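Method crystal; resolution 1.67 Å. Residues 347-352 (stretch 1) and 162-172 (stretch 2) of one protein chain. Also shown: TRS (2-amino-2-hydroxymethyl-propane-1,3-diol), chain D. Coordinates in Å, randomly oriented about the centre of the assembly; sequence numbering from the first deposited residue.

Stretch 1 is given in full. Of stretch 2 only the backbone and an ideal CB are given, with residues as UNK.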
# COMPACT_ATOMS: atom_id res chain seq x y z
N GLY A 347 -22.09 -1.06 -31.12
CA GLY A 347 -22.55 -2.42 -31.29
C GLY A 347 -21.47 -3.49 -31.42
O GLY A 347 -21.81 -4.69 -31.38
N ARG A 348 -20.20 -3.10 -31.58
CA ARG A 348 -19.19 -4.07 -32.00
C ARG A 348 -18.33 -4.62 -30.86
O ARG A 348 -17.18 -4.20 -30.69
CB ARG A 348 -18.29 -3.54 -33.13
CG ARG A 348 -17.58 -4.66 -33.86
CD ARG A 348 -16.58 -4.19 -34.89
NE ARG A 348 -17.23 -3.53 -36.02
CZ ARG A 348 -17.73 -4.16 -37.09
NH1 ARG A 348 -17.70 -5.48 -37.22
NH2 ARG A 348 -18.29 -3.43 -38.05
N TYR A 349 -18.92 -5.53 -30.09
CA TYR A 349 -18.19 -6.47 -29.24
C TYR A 349 -17.50 -5.71 -28.10
O TYR A 349 -18.18 -5.22 -27.22
CB TYR A 349 -17.24 -7.32 -30.11
CG TYR A 349 -16.86 -8.70 -29.61
CD1 TYR A 349 -17.72 -9.47 -28.83
CD2 TYR A 349 -15.66 -9.28 -30.00
CE1 TYR A 349 -17.37 -10.76 -28.42
CE2 TYR A 349 -15.31 -10.55 -29.60
CZ TYR A 349 -16.16 -11.28 -28.80
OH TYR A 349 -15.80 -12.57 -28.40
N TRP A 350 -16.16 -5.63 -28.11
CA TRP A 350 -15.42 -4.91 -27.05
C TRP A 350 -15.01 -3.48 -27.39
O TRP A 350 -14.16 -2.90 -26.71
CB TRP A 350 -14.21 -5.76 -26.64
CG TRP A 350 -14.59 -7.00 -25.92
CD1 TRP A 350 -14.73 -8.23 -26.45
CD2 TRP A 350 -14.88 -7.13 -24.52
NE1 TRP A 350 -15.09 -9.13 -25.48
CE2 TRP A 350 -15.19 -8.48 -24.28
CE3 TRP A 350 -14.89 -6.23 -23.46
CZ2 TRP A 350 -15.52 -8.95 -23.02
CZ3 TRP A 350 -15.25 -6.70 -22.20
CH2 TRP A 350 -15.54 -8.04 -21.99
N ARG A 351 -15.64 -2.87 -28.39
CA ARG A 351 -15.30 -1.54 -28.82
C ARG A 351 -16.35 -0.50 -28.43
O ARG A 351 -16.43 0.56 -29.04
CB ARG A 351 -15.07 -1.56 -30.35
CG ARG A 351 -14.05 -2.61 -30.75
CD ARG A 351 -13.76 -2.60 -32.23
NE ARG A 351 -13.00 -1.45 -32.68
CZ ARG A 351 -11.67 -1.37 -32.72
NH1 ARG A 351 -10.89 -2.36 -32.28
NH2 ARG A 351 -11.10 -0.26 -33.22
N GLY A 352 -17.13 -0.77 -27.38
CA GLY A 352 -18.18 0.16 -26.96
C GLY A 352 -19.32 -0.45 -26.15
O GLY A 352 -19.78 0.16 -25.17
N UNK A 162 -6.92 -11.74 -23.29
CA UNK A 162 -7.56 -10.66 -22.53
C UNK A 162 -9.02 -10.93 -22.23
O UNK A 162 -9.60 -10.30 -21.36
CB UNK A 162 -7.44 -9.34 -23.29
N UNK A 163 -9.63 -11.86 -22.98
CA UNK A 163 -11.08 -12.02 -22.95
C UNK A 163 -11.84 -10.91 -23.65
O UNK A 163 -13.07 -10.99 -23.77
CB UNK A 163 -11.55 -12.11 -21.50
N UNK A 164 -11.12 -9.91 -24.15
CA UNK A 164 -11.69 -8.70 -24.73
C UNK A 164 -11.16 -8.58 -26.15
O UNK A 164 -10.38 -7.68 -26.52
CB UNK A 164 -11.35 -7.46 -23.90
N UNK A 165 -11.61 -9.52 -26.97
CA UNK A 165 -10.91 -9.93 -28.18
C UNK A 165 -10.50 -8.77 -29.09
O UNK A 165 -9.36 -8.69 -29.53
CB UNK A 165 -11.79 -10.90 -28.97
N UNK A 166 -11.44 -7.88 -29.39
CA UNK A 166 -11.20 -6.78 -30.32
C UNK A 166 -11.17 -5.41 -29.64
O UNK A 166 -11.50 -4.40 -30.25
CB UNK A 166 -12.28 -6.78 -31.41
N UNK A 167 -10.77 -5.38 -28.37
CA UNK A 167 -10.59 -4.10 -27.69
C UNK A 167 -9.75 -3.17 -28.57
O UNK A 167 -8.76 -3.63 -29.14
CB UNK A 167 -9.93 -4.30 -26.32
N UNK A 168 -10.13 -1.88 -28.70
CA UNK A 168 -9.30 -0.94 -29.48
C UNK A 168 -7.87 -0.83 -28.95
O UNK A 168 -6.97 -0.43 -29.70
CB UNK A 168 -9.95 0.45 -29.48
N UNK A 169 -7.65 -1.19 -27.69
CA UNK A 169 -6.28 -1.23 -27.16
C UNK A 169 -5.35 -2.11 -27.99
O UNK A 169 -4.15 -1.82 -28.11
CB UNK A 169 -6.30 -1.73 -25.71
N UNK A 170 -5.88 -3.18 -28.60
CA UNK A 170 -5.03 -4.13 -29.33
C UNK A 170 -4.78 -3.76 -30.81
O UNK A 170 -4.01 -4.46 -31.48
CB UNK A 170 -5.67 -5.52 -29.27
N UNK A 171 -5.38 -2.68 -31.30
CA UNK A 171 -5.28 -2.31 -32.74
C UNK A 171 -3.82 -2.13 -33.19
O UNK A 171 -3.36 -2.84 -34.09
CB UNK A 171 -6.05 -1.02 -33.01
N UNK A 172 -3.09 -1.22 -32.56
CA UNK A 172 -1.67 -1.02 -32.94
C UNK A 172 -0.79 -2.26 -32.72
O UNK A 172 -0.04 -2.64 -33.62
CB UNK A 172 -1.09 0.15 -32.14
C TRS D . -15.72 -14.48 -25.59
C1 TRS D . -16.18 -15.15 -24.30
C2 TRS D . -15.18 -15.57 -26.52
C3 TRS D . -14.70 -13.38 -25.32
N TRS D . -16.90 -13.81 -26.19
O1 TRS D . -17.15 -16.18 -24.59
O2 TRS D . -14.41 -15.09 -27.63
O3 TRS D . -15.24 -12.06 -25.59

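Position 162 lies beyond the reach of stretch 1, so many residues would fit. It is Ser162, whose OG accepts from the backbone N of position 164 at 2.9 Å. At 163 phi is +73°, which favours glycine, and the backbone O faces TRS; the residue is Gly163, and TRS O3 donates to its O at 3.0 Å.

At 164 the ideal CB lies 3.6 Å from CD2 of Trp350, and the CA sits over the indole. A flexible unbranched chain such as methionine suits best; leucine, shorter and branched, would be a second choice. Met164 is found. Its CA stands 3.3 Å from the centroid of the five-membered ring of Trp350, almost on the normal, a CH-pi contact; its CG packs 3.5 Å from CE3 of Trp350, and its SD lies obliquely 4.3 Å from the centroid of the six-membered ring.

Position 165 points sideways, its ideal CB 4.4 Å from OH of Tyr349, a hydroxyl that calls for an acceptor. That gap matches the short reach of aspartate or asparagine. Asp165 answers: OH of Tyr349 donates to its OD2 at 2.8 Å, while TRS O2 makes a weak hydrogen bond to the same OD2 at 2.9 Å.

At 166 CA-to-CB again runs sideways, and the backbone N of Trp350 lies 5.2 Å from the ideal CB, so an acceptor must stand one atom beyond the gamma position, as in asparagine or aspartate. The nearby O of Arg348, itself an acceptor, favours the amide. In Asn166, with chi1 p, OD1 accepts from N of Trp350 at 2.9 Å, and ND2 lies 3.5 Å from O of Arg348. Its backbone O takes a hydrogen bond from NH1 of Arg351, also at 2.9 Å.

Position 167 turns its CB away, so stretch 1 demands little; a small polar residue would serve. OG of Ser167 reaches O of Trp350 through a water, 2.7 Å from each.

Position 168, phi -58°, lies beside the Arg351 guanidinium. Proline suits the angle, though alanine could fit. CG of Pro168 covers one guanidinium face, 3.8 Å from CZ of Arg351.

Nothing of stretch 1 lies within 5.5 Å of either ideal CB at 169 and 170, so the choice is open; they are Ala169 and Trp170, and NE1 of Trp170 donates to OG of Ser162 at 3.2 Å.

At 171 the CB points toward stretch 1, 5.1 Å from NH1 of Arg351, so aspartate is attractive. Asp171 forms a two-pronged salt bridge: NH1 of Arg351 donates to its OD1 and NH2 to its OD2, each at 2.8 Å. Position 172, out of reach, tolerates many residues and holds Lys172.

Stretch 2 (162-172) SGMDNSPAWDK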
# COMPACT_ATOMS: atom_id res chain seq x y z
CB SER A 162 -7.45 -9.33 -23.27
OG SER A 162 -8.32 -9.30 -24.40
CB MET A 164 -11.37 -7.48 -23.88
CG MET A 164 -11.81 -7.66 -22.45
SD MET A 164 -11.50 -6.18 -21.47
CE MET A 164 -12.02 -6.69 -19.83
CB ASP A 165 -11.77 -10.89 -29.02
CG ASP A 165 -12.33 -12.06 -28.24
OD1 ASP A 165 -12.07 -12.22 -27.02
OD2 ASP A 165 -13.07 -12.86 -28.87
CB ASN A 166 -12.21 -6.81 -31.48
CG ASN A 166 -13.60 -6.36 -31.06
OD1 ASN A 166 -13.96 -6.43 -29.87
ND2 ASN A 166 -14.39 -5.90 -32.03
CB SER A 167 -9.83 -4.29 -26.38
OG SER A 167 -9.64 -3.04 -25.74
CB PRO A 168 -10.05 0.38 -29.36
CG PRO A 168 -11.46 -0.03 -29.15
CD PRO A 168 -11.34 -1.20 -28.21
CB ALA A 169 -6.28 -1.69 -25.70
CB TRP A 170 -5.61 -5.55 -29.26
CG TRP A 170 -6.15 -5.98 -27.91
CD1 TRP A 170 -7.22 -6.78 -27.69
CD2 TRP A 170 -5.64 -5.63 -26.61
NE1 TRP A 170 -7.43 -6.96 -26.35
CE2 TRP A 170 -6.47 -6.26 -25.66
CE3 TRP A 170 -4.57 -4.84 -26.15
CZ2 TRP A 170 -6.30 -6.10 -24.28
CZ3 TRP A 170 -4.40 -4.68 -24.80
CH2 TRP A 170 -5.25 -5.32 -23.88
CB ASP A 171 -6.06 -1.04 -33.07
CG ASP A 171 -7.58 -1.23 -33.05
OD1 ASP A 171 -8.09 -2.36 -32.78
OD2 ASP A 171 -8.27 -0.21 -33.30
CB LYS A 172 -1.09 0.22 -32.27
CG LYS A 172 -1.79 1.50 -32.68
CD LYS A 172 -0.97 2.74 -32.36
CE LYS A 172 -1.77 4.00 -32.65
NZ LYS A 172 -1.00 5.25 -32.37
O HOH W 1 -12.15 -2.74 -24.90
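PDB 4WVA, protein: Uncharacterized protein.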